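Local coordinates for protein intermedilysin (Streptococcus intermedius, PDB 5IMW) that probably lyses host cells by binding cholesterol-containing membranes, changing shape and inserting into them as an oligomeric pore, at residues S56-K61 / I343-N348; T99-N104 / L115-P120; R246-K251 / A291-G296; F252-K257 / I283-K288; F377-E382 / I423-L428. All blocks are in the same frame, centred on the assembly; numbering follows the deposited sequence.

Interaction 1 of 5, residues S56-K61 / I343-N348; sequences SNATSK and IATIQN
Asn57 and Thr59 exchange backbone hydrogen bonds with Asn348 and Ile346, giving two antiparallel hydrogen-bonded pairs that frame the non-hydrogen-bonded pair Ala58–Gln347. Asn348 N lies 2.9 Å from Asn57 O, and Thr59 N is 2.9 Å from Ile346 O. Ile346 N approaches Thr59 O from above the carbonyl plane, 40° out of it. Weaker CA-H...O contacts fill the gaps: Ala58 CA comes within 3.3 Å of Ile346 O and gives that carbonyl a second donor.

Apolar touches gather round Ala58. Its CB meets Thr345 CG2 at 3.6 Å and Gln347 CG at 3.9 Å, and a bare methyl suits a place flanked by two such neighbours. The methyl of Thr345 stands there because CG2 is anti to its backbone N. Past the end of the strand, Ser60 CB rests 3.6 Å from Ala344 O.

Beta-branched Ile346 suits a buried strand position and packs on Leu23, while Gln347 uses its backbone to bond Leu23 and His25, the latter a zinc ligand in another structure of this protein. Long antiparallel strands paired like 44-59 and 346-361 are typical of the extended domain 2 sheet of cholesterol-dependent cytolysins.

Interaction 2 of 5, residues T99-N104 / L115-P120; sequences TTISVN and LTVENP
Ile101 and Leu115 form one hydrogen-bonded pair: Leu115 N donates to Ile101 O at 2.8 Å. On the same face Ile101 CB lies 4.2 Å from Leu115 CB. The return bond, from Ile101 N to Leu115 O at 3.2 Å, arrives from above the carbonyl plane, 54° out of it. Thr99 and Val117 form the other hydrogen-bonded pair, Thr99 N being 3.3 Å from Val117 O. Between them sits the non-hydrogen-bonded pair Thr100–Thr116, whose side chains lie side by side and point the same way, with Thr100 CG2 3.7 Å from Thr116 OG1. Threonine fits here because its branched CB suits an extended backbone while its hydroxyl suits a face where Thr116 is exposed and Thr100 partly so.

Strands 99-103 and 114-117 are the two arms of a beta hairpin, whose first arm also pairs with strand 202-206 and so joins the hairpin to a larger antiparallel sheet.

The hydroxyl of Thr116 makes a weak bond to Leu115 O within its own strand, OG1 being anti to Thr116's own carbonyl carbon, beside its backbone N (chi1 -63°). Pro120 folds back beyond the strand and brings its CG and CB against Thr99 OG1. The aliphatic face is covered by helix 122-140: Val125 meets Ile101, Leu132 meets Leu115, and Thr124 meets Val117, which explains the branched apolar residues on that side.

Interaction 3 of 5, residues R246-K251 / A291-G296; sequences RAMYVK and AVVLGG
Met248 and Val293 lie side by side and point the same way, the terminal CE of the methionine touching Val293 CG2 at 3.4 Å. Met248 CG sits between the backbone N and the carbonyl carbon (chi1 39°), and the chain then bends at chi3. Two residues further along, at the next pair on the same face, Val250 sets both methyls against Ala291 CB, CG2 at 3.7 Å and CG1 at 3.9 Å; a small alanine suits a spot straddled by a branched neighbour. Leu315 and Leu312 of helix 310-318 cover Met248 and Val250, hence the apolar residues here.

These strands belong to the five-stranded antiparallel sheet that, as in relatives, is the core of domain 3 in the soluble toxin. Its last strand, 304-305, is tied to 288-294 by the disulfide Cys290–Cys305, consistent with a toxin locked in this form.

On the other face Tyr249 turns its ring away from Val292 to meet Phe167 and Phe171. The backbones beneath are joined by four bonds, among them Leu294 N to Ala247 O at 2.8 Å and a nearly straight one from Val292 N to Tyr249 O. At the strand end the aliphatic part of Arg246 lies over the turn, its CG near Gly295 O, while Gly296 CA covers one face of the guanidinium, 4.1 Å from Arg246 NE. Gly295 has a positive phi (106°), a backbone shape that glycine readily adopts.

Interaction 4 of 5, residues F252-K257 / I283-K288; sequences FETTSK and ILKNTK
Glu253 and Lys288 face each other as a single antiparallel pair, CA atoms 5.9 Å apart, while the touching parts, 252-255 and 285-288, run 116° apart. This is the fraying end of strands 246-254 and 288-294 in the domain 3 core sheet, where residues 283-287 are still a loop leading into the strand. The pairing is loose: Glu253 N stands 3.6 Å from Lys288 O, and the contact is carried by side chains instead.

Thr287 does most of the touching. Its CB points at the strand, bringing the CG2 methyl up to Glu253 O and within 3.5 Å of Thr254 OG1. Thr254 crosses it obliquely, its own CG2 lying 3.8 Å from Thr287 CG2. Threonine suits both places: at Thr254 it is a compact, beta-branched fit to a buried strand end, and at Thr287 it turns a methyl inward while its hydroxyl suits a partly exposed margin.

The methyl of Thr254 also meets Lys285, whose CD comes within 3.9 Å of Thr254 CG2. That branch, anti to the backbone N, is thus the one that meets both loop residues. On the sheet side, Phe252 is buried against Phe193 and Ala195 of strand 191-200, while Glu253 makes a long, weak ion pair with Lys251. Lys285, bent at chi2 and chi3, curls back so that NZ donates to Asn286 O at 2.8 Å, approaching from above that carbonyl plane, 58° out of it.

Interaction 5 of 5, residues F377-E382 / I423-L428; sequences FYVYWE and IRVKVL
Val379 and Val425 form the middle of the apolar face, CG2 of the first 4.4 Å from CG1 of the second. They lie on neighbouring antiparallel strands, 375-386 and 420-429, of a four-stranded sheet in the C-terminal beta-sandwich domain. Beside them Phe377 and Val427 lie alongside each other, with Phe377 CE1 3.4 Å from Val427 CG2, the methyl anti to its backbone N. At the far end Trp381 CB rests on Ile423 CG1. Branched and aromatic residues suit this face, where Val427 also meets Ile441 and Tyr442 and Val425 meets Leu447.

Backbone bonds carry the pairing between the two faces, including one from Arg424 N to Tyr380 O at 2.9 Å.

The other face is polar and aromatic. Leu428 CD1 comes to the edge of the Tyr378 ring, near its plane. Tyr380 CD1 stands over the centre of one face of the Arg424 guanidinium, 3.9 Å from Arg424 CZ, the two planes 21° apart. Lys426, bent at chi3 and chi4, makes an off-centre cation-pi contact with Tyr378, NZ 3.9 Å from the ring centroid. The same Lys426 NZ donates a hydrogen bond to Tyr380 OH at 2.9 Å.

Overall arrangement
Interactions 1 to 4 belong to the large N-terminal part of the toxin and interaction 5 to the beta sandwich, the centres of interactions 1 and 5 being about 52 Å apart. The loop closed by interaction 1 encloses interactions 2, 3 and 4. Interactions 3 and 4, about 20 Å apart between centres, share strand 246-254; interaction 3 is regularly paired with 288-294, while interaction 4 sits where that pairing frays. Interactions 2 and 5 are furthest apart, about 76 Å between centres, on opposite sides of the chain's centre. Interaction 1 lies nearest a zinc site known from another structure, the side chains of Asn348 and His25 being about 4 Å apart. Glu44, a copper ligand in another structure, is about 12 Å from Thr255 of interaction 4, side chain to side chain.

Interaction 1 of 5, residues S56-K61 / I343-N348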
# COMPACT_ATOMS: atom_id res chain seq x y z
N SER A 56 6.16 -6.95 3.48
CA SER A 56 6.75 -6.51 4.74
C SER A 56 6.47 -5.02 4.89
O SER A 56 7.04 -4.20 4.15
CB SER A 56 8.25 -6.79 4.78
OG SER A 56 9.01 -5.64 4.44
N ASN A 57 5.59 -4.66 5.83
CA ASN A 57 5.15 -3.29 6.02
C ASN A 57 5.45 -2.84 7.44
O ASN A 57 5.09 -3.53 8.40
CB ASN A 57 3.65 -3.15 5.73
CG ASN A 57 3.18 -1.71 5.77
OD1 ASN A 57 2.31 -1.35 6.57
ND2 ASN A 57 3.75 -0.87 4.92
N ALA A 58 6.11 -1.69 7.56
CA ALA A 58 6.48 -1.12 8.85
C ALA A 58 5.78 0.22 9.02
O ALA A 58 5.91 1.10 8.15
CB ALA A 58 7.99 -0.95 8.96
N THR A 59 5.06 0.39 10.12
CA THR A 59 4.28 1.60 10.36
C THR A 59 4.36 1.98 11.83
O THR A 59 4.26 1.12 12.71
CB THR A 59 2.81 1.42 9.97
OG1 THR A 59 2.17 0.52 10.89
CG2 THR A 59 2.68 0.86 8.55
N SER A 60 4.52 3.28 12.09
CA SER A 60 4.42 3.81 13.44
C SER A 60 3.05 4.40 13.73
O SER A 60 2.71 4.60 14.90
CB SER A 60 5.49 4.87 13.68
OG SER A 60 5.48 5.85 12.65
N LYS A 61 2.26 4.69 12.70
CA LYS A 61 0.92 5.25 12.85
C LYS A 61 -0.09 4.10 12.92
O LYS A 61 -0.33 3.42 11.92
CB LYS A 61 0.59 6.19 11.70
CG LYS A 61 1.30 7.54 11.77
CD LYS A 61 1.76 8.04 10.40
CE LYS A 61 1.23 9.44 10.09
NZ LYS A 61 -0.21 9.43 9.69
N ILE A 343 10.50 6.28 18.80
CA ILE A 343 9.24 5.97 18.14
C ILE A 343 9.21 4.49 17.81
O ILE A 343 10.15 3.95 17.21
CB ILE A 343 9.05 6.82 16.87
CG1 ILE A 343 9.73 8.18 16.97
CG2 ILE A 343 7.56 7.02 16.60
CD1 ILE A 343 9.29 9.04 18.14
N ALA A 344 8.14 3.81 18.22
CA ALA A 344 8.03 2.37 18.06
C ALA A 344 7.43 2.05 16.70
O ALA A 344 6.36 2.56 16.34
CB ALA A 344 7.17 1.77 19.16
N THR A 345 8.12 1.20 15.94
CA THR A 345 7.66 0.74 14.64
C THR A 345 7.08 -0.66 14.76
O THR A 345 7.65 -1.51 15.45
CB THR A 345 8.80 0.75 13.63
OG1 THR A 345 9.50 1.99 13.69
CG2 THR A 345 8.26 0.55 12.22
N ILE A 346 5.96 -0.89 14.10
CA ILE A 346 5.33 -2.21 14.03
C ILE A 346 5.49 -2.74 12.62
O ILE A 346 5.09 -2.09 11.65
CB ILE A 346 3.85 -2.16 14.45
CG1 ILE A 346 3.76 -2.10 15.97
CG2 ILE A 346 3.09 -3.37 13.90
CD1 ILE A 346 2.36 -2.01 16.52
N GLN A 347 6.07 -3.94 12.50
CA GLN A 347 6.41 -4.54 11.22
C GLN A 347 5.63 -5.84 11.06
O GLN A 347 5.76 -6.75 11.89
CB GLN A 347 7.92 -4.79 11.14
CG GLN A 347 8.48 -4.77 9.73
CD GLN A 347 9.99 -4.66 9.71
OE1 GLN A 347 10.64 -4.71 10.75
NE2 GLN A 347 10.56 -4.50 8.52
N ASN A 348 4.82 -5.91 10.01
CA ASN A 348 4.01 -7.09 9.73
C ASN A 348 4.51 -7.75 8.45
O ASN A 348 4.61 -7.09 7.41
CB ASN A 348 2.53 -6.72 9.59
CG ASN A 348 1.97 -6.03 10.83
OD1 ASN A 348 2.72 -5.59 11.69
ND2 ASN A 348 0.65 -5.94 10.91

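Interaction 2 of 5, residues T99-N104 / L115-P120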
# COMPACT_ATOMS: atom_id res chain seq x y z
N THR A 99 1.22 13.99 33.48
CA THR A 99 1.48 13.88 32.05
C THR A 99 1.32 15.26 31.43
O THR A 99 0.26 15.87 31.54
CB THR A 99 0.54 12.88 31.38
OG1 THR A 99 0.43 11.70 32.19
CG2 THR A 99 1.06 12.48 30.01
N THR A 100 2.38 15.74 30.78
CA THR A 100 2.37 17.04 30.11
C THR A 100 2.06 16.84 28.64
O THR A 100 2.73 16.06 27.96
CB THR A 100 3.71 17.76 30.28
OG1 THR A 100 4.74 16.80 30.57
CG2 THR A 100 3.63 18.79 31.41
N ILE A 101 1.04 17.54 28.15
CA ILE A 101 0.54 17.39 26.79
C ILE A 101 0.70 18.70 26.05
O ILE A 101 0.72 19.78 26.66
CB ILE A 101 -0.93 16.93 26.80
CG1 ILE A 101 -1.07 15.61 27.56
CG2 ILE A 101 -1.47 16.80 25.38
CD1 ILE A 101 -2.49 15.09 27.68
N SER A 102 0.82 18.61 24.73
CA SER A 102 0.87 19.78 23.86
C SER A 102 -0.01 19.53 22.65
O SER A 102 -0.14 18.40 22.18
CB SER A 102 2.30 20.09 23.41
OG SER A 102 2.32 21.22 22.55
N VAL A 103 -0.62 20.60 22.14
CA VAL A 103 -1.49 20.53 20.98
C VAL A 103 -1.01 21.54 19.94
O VAL A 103 -0.56 22.64 20.29
CB VAL A 103 -2.97 20.81 21.34
CG1 VAL A 103 -3.86 20.59 20.14
CG2 VAL A 103 -3.40 19.92 22.50
N ASN A 104 -1.10 21.16 18.67
CA ASN A 104 -0.53 21.94 17.57
C ASN A 104 -1.59 22.73 16.82
O ASN A 104 -1.41 23.04 15.63
CB ASN A 104 0.21 21.01 16.61
CG ASN A 104 -0.72 20.09 15.85
OD1 ASN A 104 -1.83 19.80 16.30
ND2 ASN A 104 -0.28 19.63 14.68
N LEU A 115 -0.77 21.26 28.56
CA LEU A 115 -1.68 20.81 29.61
C LEU A 115 -0.92 19.98 30.64
O LEU A 115 0.26 19.66 30.48
CB LEU A 115 -2.83 19.98 29.04
CG LEU A 115 -3.65 20.59 27.91
CD1 LEU A 115 -4.86 19.71 27.61
CD2 LEU A 115 -4.08 22.00 28.26
N THR A 116 -1.63 19.65 31.71
CA THR A 116 -1.13 18.74 32.73
C THR A 116 -2.32 18.00 33.33
O THR A 116 -3.37 18.60 33.57
CB THR A 116 -0.37 19.48 33.84
OG1 THR A 116 0.79 20.12 33.28
CG2 THR A 116 0.07 18.52 34.94
N VAL A 117 -2.15 16.70 33.55
CA VAL A 117 -3.18 15.87 34.15
C VAL A 117 -2.57 15.14 35.33
O VAL A 117 -1.54 14.46 35.18
CB VAL A 117 -3.77 14.86 33.14
CG1 VAL A 117 -5.07 14.26 33.68
CG2 VAL A 117 -4.03 15.54 31.80
N GLU A 118 -3.20 15.27 36.50
CA GLU A 118 -2.60 14.77 37.73
C GLU A 118 -2.71 13.25 37.83
O GLU A 118 -1.75 12.58 38.21
CB GLU A 118 -3.25 15.44 38.94
CG GLU A 118 -2.38 15.47 40.18
CD GLU A 118 -1.06 16.19 39.97
OE1 GLU A 118 -0.00 15.57 40.19
OE2 GLU A 118 -1.09 17.36 39.55
N ASN A 119 -3.89 12.70 37.51
CA ASN A 119 -4.16 11.27 37.60
C ASN A 119 -4.64 10.79 36.23
O ASN A 119 -5.84 10.61 36.01
CB ASN A 119 -5.18 10.96 38.69
CG ASN A 119 -4.75 11.47 40.06
OD1 ASN A 119 -3.58 11.37 40.43
ND2 ASN A 119 -5.70 12.03 40.81
N PRO A 120 -3.72 10.58 35.29
CA PRO A 120 -4.13 10.29 33.91
C PRO A 120 -5.05 9.08 33.81
O PRO A 120 -4.75 8.00 34.31
CB PRO A 120 -2.80 10.03 33.19
CG PRO A 120 -1.80 10.80 33.98
CD PRO A 120 -2.26 10.73 35.41

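Interaction 3 of 5, residues R246-K251 / A291-G296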
# COMPACT_ATOMS: atom_id res chain seq x y z
N ARG A 246 -10.50 12.57 10.65
CA ARG A 246 -11.28 11.61 9.87
C ARG A 246 -10.37 10.63 9.17
O ARG A 246 -9.30 11.00 8.67
CB ARG A 246 -12.14 12.32 8.84
CG ARG A 246 -13.20 13.20 9.46
CD ARG A 246 -13.99 13.93 8.40
NE ARG A 246 -14.49 13.04 7.37
CZ ARG A 246 -15.19 13.46 6.32
NH1 ARG A 246 -15.46 14.75 6.20
NH2 ARG A 246 -15.62 12.60 5.41
N ALA A 247 -10.80 9.37 9.13
CA ALA A 247 -10.10 8.34 8.39
C ALA A 247 -11.13 7.38 7.81
O ALA A 247 -12.15 7.11 8.44
CB ALA A 247 -9.10 7.59 9.28
N MET A 248 -10.85 6.87 6.61
CA MET A 248 -11.79 6.04 5.89
C MET A 248 -11.06 4.92 5.18
O MET A 248 -9.95 5.12 4.67
CB MET A 248 -12.60 6.86 4.88
CG MET A 248 -11.77 7.91 4.17
SD MET A 248 -12.54 8.66 2.72
CE MET A 248 -14.28 8.60 3.13
N TYR A 249 -11.67 3.74 5.17
CA TYR A 249 -11.24 2.63 4.33
C TYR A 249 -12.23 2.50 3.17
O TYR A 249 -13.44 2.50 3.39
CB TYR A 249 -11.19 1.32 5.13
CG TYR A 249 -10.05 1.23 6.12
CD1 TYR A 249 -8.75 1.52 5.75
CD2 TYR A 249 -10.29 0.84 7.44
CE1 TYR A 249 -7.70 1.43 6.66
CE2 TYR A 249 -9.25 0.75 8.35
CZ TYR A 249 -7.96 1.04 7.96
OH TYR A 249 -6.93 0.96 8.86
N VAL A 250 -11.70 2.40 1.95
CA VAL A 250 -12.52 2.33 0.75
C VAL A 250 -12.02 1.19 -0.12
O VAL A 250 -10.83 0.88 -0.16
CB VAL A 250 -12.51 3.65 -0.04
CG1 VAL A 250 -13.56 3.62 -1.14
CG2 VAL A 250 -12.73 4.84 0.89
N LYS A 251 -12.95 0.55 -0.83
CA LYS A 251 -12.65 -0.51 -1.78
C LYS A 251 -13.00 -0.08 -3.20
O LYS A 251 -13.96 0.66 -3.43
CB LYS A 251 -13.42 -1.79 -1.42
CG LYS A 251 -14.19 -2.45 -2.57
CD LYS A 251 -14.65 -3.85 -2.21
CE LYS A 251 -15.93 -3.86 -1.40
NZ LYS A 251 -16.39 -5.26 -1.16
N ALA A 291 -17.43 2.28 0.82
CA ALA A 291 -16.54 2.92 1.78
C ALA A 291 -17.10 2.81 3.18
O ALA A 291 -18.32 2.75 3.38
CB ALA A 291 -16.32 4.40 1.43
N VAL A 292 -16.19 2.77 4.16
CA VAL A 292 -16.53 2.85 5.57
C VAL A 292 -15.72 4.00 6.17
O VAL A 292 -14.51 4.08 5.95
CB VAL A 292 -16.25 1.53 6.31
CG1 VAL A 292 -16.40 1.71 7.82
CG2 VAL A 292 -17.20 0.46 5.82
N VAL A 293 -16.39 4.87 6.92
CA VAL A 293 -15.81 6.11 7.39
C VAL A 293 -15.79 6.12 8.91
O VAL A 293 -16.72 5.61 9.55
CB VAL A 293 -16.58 7.34 6.85
CG1 VAL A 293 -15.97 8.64 7.37
CG2 VAL A 293 -16.59 7.32 5.32
N LEU A 294 -14.74 6.71 9.47
CA LEU A 294 -14.65 6.96 10.90
C LEU A 294 -14.25 8.41 11.09
O LEU A 294 -13.23 8.85 10.53
CB LEU A 294 -13.63 6.03 11.58
CG LEU A 294 -14.06 5.49 12.94
CD1 LEU A 294 -14.94 4.26 12.77
CD2 LEU A 294 -12.85 5.18 13.81
N GLY A 295 -15.04 9.15 11.86
CA GLY A 295 -14.79 10.56 12.10
C GLY A 295 -15.71 11.51 11.37
O GLY A 295 -15.57 12.73 11.53
N GLY A 296 -16.65 11.00 10.57
CA GLY A 296 -17.57 11.86 9.85
C GLY A 296 -18.27 12.86 10.75
O GLY A 296 -18.13 12.80 11.97

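Interaction 4 of 5, residues F252-K257 / I283-K288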
# COMPACT_ATOMS: atom_id res chain seq x y z
N PHE A 252 -12.21 -0.56 -4.15
CA PHE A 252 -12.46 -0.38 -5.58
C PHE A 252 -12.53 -1.75 -6.24
O PHE A 252 -11.61 -2.56 -6.08
CB PHE A 252 -11.37 0.47 -6.23
CG PHE A 252 -11.15 1.80 -5.57
CD1 PHE A 252 -11.97 2.87 -5.86
CD2 PHE A 252 -10.11 1.99 -4.67
CE1 PHE A 252 -11.78 4.10 -5.25
CE2 PHE A 252 -9.91 3.21 -4.06
CZ PHE A 252 -10.74 4.27 -4.35
N GLU A 253 -13.60 -2.00 -6.98
CA GLU A 253 -13.81 -3.27 -7.68
C GLU A 253 -13.86 -2.99 -9.18
O GLU A 253 -14.80 -2.36 -9.66
CB GLU A 253 -15.10 -3.95 -7.21
CG GLU A 253 -15.03 -4.50 -5.80
CD GLU A 253 -16.29 -5.24 -5.39
OE1 GLU A 253 -17.37 -4.89 -5.92
OE2 GLU A 253 -16.20 -6.16 -4.56
N THR A 254 -12.85 -3.47 -9.90
CA THR A 254 -12.68 -3.17 -11.32
C THR A 254 -12.63 -4.46 -12.13
O THR A 254 -12.26 -5.52 -11.61
CB THR A 254 -11.40 -2.35 -11.56
OG1 THR A 254 -11.27 -1.35 -10.54
CG2 THR A 254 -11.44 -1.67 -12.92
N THR A 255 -12.99 -4.36 -13.41
CA THR A 255 -12.89 -5.48 -14.34
C THR A 255 -11.79 -5.31 -15.37
O THR A 255 -11.34 -6.31 -15.94
CB THR A 255 -14.22 -5.68 -15.08
OG1 THR A 255 -14.58 -4.48 -15.79
CG2 THR A 255 -15.34 -6.04 -14.11
N SER A 256 -11.33 -4.08 -15.62
CA SER A 256 -10.23 -3.85 -16.54
C SER A 256 -8.95 -4.49 -16.01
O SER A 256 -8.78 -4.73 -14.81
CB SER A 256 -10.01 -2.36 -16.75
OG SER A 256 -8.78 -2.11 -17.42
N LYS A 257 -8.02 -4.77 -16.94
CA LYS A 257 -6.76 -5.42 -16.61
C LYS A 257 -5.56 -4.49 -16.78
O LYS A 257 -4.43 -4.96 -16.91
CB LYS A 257 -6.57 -6.67 -17.48
CG LYS A 257 -7.78 -7.60 -17.51
CD LYS A 257 -8.35 -7.81 -16.12
CE LYS A 257 -9.09 -9.12 -16.00
NZ LYS A 257 -9.23 -9.51 -14.57
N ILE A 283 -7.17 7.01 -17.05
CA ILE A 283 -8.21 7.87 -16.50
C ILE A 283 -9.58 7.20 -16.53
O ILE A 283 -9.95 6.47 -15.61
CB ILE A 283 -8.24 9.23 -17.23
CG1 ILE A 283 -7.94 9.07 -18.73
CG2 ILE A 283 -7.27 10.21 -16.56
CD1 ILE A 283 -6.48 9.22 -19.14
N LEU A 284 -10.35 7.45 -17.60
CA LEU A 284 -11.78 7.19 -17.60
C LEU A 284 -12.09 5.75 -17.18
O LEU A 284 -11.43 4.80 -17.61
CB LEU A 284 -12.37 7.46 -18.99
CG LEU A 284 -12.34 8.92 -19.45
CD1 LEU A 284 -11.17 9.17 -20.40
CD2 LEU A 284 -13.65 9.31 -20.12
N LYS A 285 -13.12 5.61 -16.34
CA LYS A 285 -13.50 4.31 -15.78
C LYS A 285 -14.75 4.43 -14.91
O LYS A 285 -14.80 5.29 -14.02
CB LYS A 285 -12.35 3.72 -14.96
CG LYS A 285 -12.18 2.23 -15.10
CD LYS A 285 -13.22 1.46 -14.30
CE LYS A 285 -14.17 0.68 -15.20
NZ LYS A 285 -14.82 -0.46 -14.50
N ASN A 286 -15.75 3.59 -15.16
CA ASN A 286 -16.95 3.51 -14.33
C ASN A 286 -16.90 2.22 -13.52
O ASN A 286 -17.04 1.12 -14.07
CB ASN A 286 -18.21 3.57 -15.19
CG ASN A 286 -18.46 4.95 -15.76
OD1 ASN A 286 -17.53 5.73 -15.94
ND2 ASN A 286 -19.72 5.26 -16.04
N THR A 287 -16.70 2.35 -12.21
CA THR A 287 -16.60 1.22 -11.29
C THR A 287 -17.69 1.32 -10.22
O THR A 287 -18.50 2.25 -10.21
CB THR A 287 -15.22 1.18 -10.63
OG1 THR A 287 -14.60 2.47 -10.73
CG2 THR A 287 -14.33 0.13 -11.27
N LYS A 288 -17.70 0.33 -9.33
CA LYS A 288 -18.51 0.35 -8.13
C LYS A 288 -17.62 0.62 -6.92
O LYS A 288 -16.47 0.17 -6.87
CB LYS A 288 -19.25 -0.99 -7.93
CG LYS A 288 -20.57 -1.10 -8.69
CD LYS A 288 -20.42 -0.76 -10.16
CE LYS A 288 -21.70 -1.04 -10.93
NZ LYS A 288 -22.87 -0.29 -10.38

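Interaction 5 of 5, residues F377-E382 / I423-L428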
# COMPACT_ATOMS: atom_id res chain seq x y z
N PHE A 377 16.02 -12.91 -45.93
CA PHE A 377 15.48 -12.79 -44.59
C PHE A 377 15.47 -14.15 -43.90
O PHE A 377 15.26 -15.19 -44.53
CB PHE A 377 14.05 -12.24 -44.60
CG PHE A 377 13.95 -10.79 -45.02
CD1 PHE A 377 15.02 -10.11 -45.57
CD2 PHE A 377 12.75 -10.11 -44.86
CE1 PHE A 377 14.91 -8.79 -45.95
CE2 PHE A 377 12.63 -8.79 -45.24
CZ PHE A 377 13.71 -8.13 -45.78
N TYR A 378 15.70 -14.12 -42.59
CA TYR A 378 15.48 -15.27 -41.73
C TYR A 378 14.76 -14.80 -40.47
O TYR A 378 15.13 -13.77 -39.89
CB TYR A 378 16.78 -15.99 -41.37
CG TYR A 378 17.57 -16.48 -42.56
CD1 TYR A 378 18.32 -15.61 -43.33
CD2 TYR A 378 17.57 -17.83 -42.91
CE1 TYR A 378 19.04 -16.05 -44.42
CE2 TYR A 378 18.29 -18.28 -44.01
CZ TYR A 378 19.02 -17.39 -44.76
OH TYR A 378 19.74 -17.83 -45.85
N VAL A 379 13.74 -15.54 -40.06
CA VAL A 379 12.84 -15.13 -38.99
C VAL A 379 12.31 -16.38 -38.29
O VAL A 379 11.80 -17.30 -38.95
CB VAL A 379 11.68 -14.27 -39.52
CG1 VAL A 379 10.53 -14.21 -38.53
CG2 VAL A 379 12.16 -12.85 -39.83
N TYR A 380 12.42 -16.41 -36.97
CA TYR A 380 11.99 -17.55 -36.18
C TYR A 380 11.25 -17.04 -34.95
O TYR A 380 11.36 -15.87 -34.57
CB TYR A 380 13.17 -18.44 -35.76
CG TYR A 380 14.31 -18.48 -36.75
CD1 TYR A 380 15.24 -17.45 -36.81
CD2 TYR A 380 14.47 -19.56 -37.60
CE1 TYR A 380 16.28 -17.48 -37.71
CE2 TYR A 380 15.52 -19.60 -38.51
CZ TYR A 380 16.42 -18.56 -38.56
OH TYR A 380 17.47 -18.59 -39.45
N TRP A 381 10.50 -17.94 -34.32
CA TRP A 381 9.76 -17.62 -33.11
C TRP A 381 9.31 -18.94 -32.47
O TRP A 381 9.64 -20.02 -32.95
CB TRP A 381 8.58 -16.70 -33.40
CG TRP A 381 7.46 -17.36 -34.15
CD1 TRP A 381 6.41 -18.04 -33.61
CD2 TRP A 381 7.28 -17.41 -35.57
NE1 TRP A 381 5.58 -18.51 -34.61
CE2 TRP A 381 6.10 -18.13 -35.82
CE3 TRP A 381 8.01 -16.90 -36.66
CZ2 TRP A 381 5.63 -18.37 -37.11
CZ3 TRP A 381 7.54 -17.14 -37.93
CH2 TRP A 381 6.36 -17.86 -38.15
N GLU A 382 8.55 -18.82 -31.39
CA GLU A 382 8.04 -19.98 -30.67
C GLU A 382 6.58 -19.74 -30.30
O GLU A 382 6.18 -18.61 -30.03
CB GLU A 382 8.86 -20.26 -29.40
CG GLU A 382 10.28 -19.70 -29.44
CD GLU A 382 11.13 -20.18 -28.28
OE1 GLU A 382 10.63 -20.97 -27.45
OE2 GLU A 382 12.31 -19.77 -28.20
N ILE A 423 10.68 -13.76 -30.55
CA ILE A 423 10.71 -13.50 -31.99
C ILE A 423 12.09 -12.97 -32.38
O ILE A 423 12.57 -11.98 -31.82
CB ILE A 423 9.61 -12.50 -32.38
CG1 ILE A 423 8.23 -13.05 -32.02
CG2 ILE A 423 9.67 -12.20 -33.88
CD1 ILE A 423 7.11 -12.05 -32.14
N ARG A 424 12.72 -13.63 -33.34
CA ARG A 424 14.05 -13.28 -33.79
C ARG A 424 14.00 -12.85 -35.25
O ARG A 424 13.21 -13.38 -36.04
CB ARG A 424 15.02 -14.46 -33.63
CG ARG A 424 15.05 -15.06 -32.23
CD ARG A 424 15.58 -16.48 -32.28
NE ARG A 424 16.81 -16.57 -33.06
CZ ARG A 424 17.30 -17.70 -33.56
NH1 ARG A 424 16.67 -18.85 -33.37
NH2 ARG A 424 18.43 -17.68 -34.25
N VAL A 425 14.85 -11.90 -35.61
CA VAL A 425 14.90 -11.35 -36.96
C VAL A 425 16.35 -11.34 -37.42
O VAL A 425 17.16 -10.54 -36.93
CB VAL A 425 14.31 -9.94 -37.03
CG1 VAL A 425 14.41 -9.39 -38.45
CG2 VAL A 425 12.87 -9.94 -36.56
N LYS A 426 16.68 -12.22 -38.36
CA LYS A 426 17.94 -12.14 -39.10
C LYS A 426 17.63 -11.57 -40.48
O LYS A 426 16.61 -11.92 -41.08
CB LYS A 426 18.61 -13.50 -39.23
CG LYS A 426 20.13 -13.46 -39.27
CD LYS A 426 20.71 -14.61 -40.10
CE LYS A 426 20.63 -15.94 -39.38
NZ LYS A 426 19.80 -16.94 -40.11
N VAL A 427 18.51 -10.72 -40.98
CA VAL A 427 18.31 -10.08 -42.27
C VAL A 427 19.67 -9.75 -42.86
O VAL A 427 20.50 -9.12 -42.21
CB VAL A 427 17.43 -8.81 -42.15
CG1 VAL A 427 18.04 -7.82 -41.20
CG2 VAL A 427 17.18 -8.18 -43.52
N LEU A 428 19.90 -10.20 -44.10
CA LEU A 428 21.19 -10.00 -44.75
C LEU A 428 20.97 -9.71 -46.22
O LEU A 428 19.95 -10.08 -46.81
CB LEU A 428 22.11 -11.23 -44.58
CG LEU A 428 21.73 -12.28 -43.53
CD1 LEU A 428 20.68 -13.23 -44.08
CD2 LEU A 428 22.96 -13.05 -43.07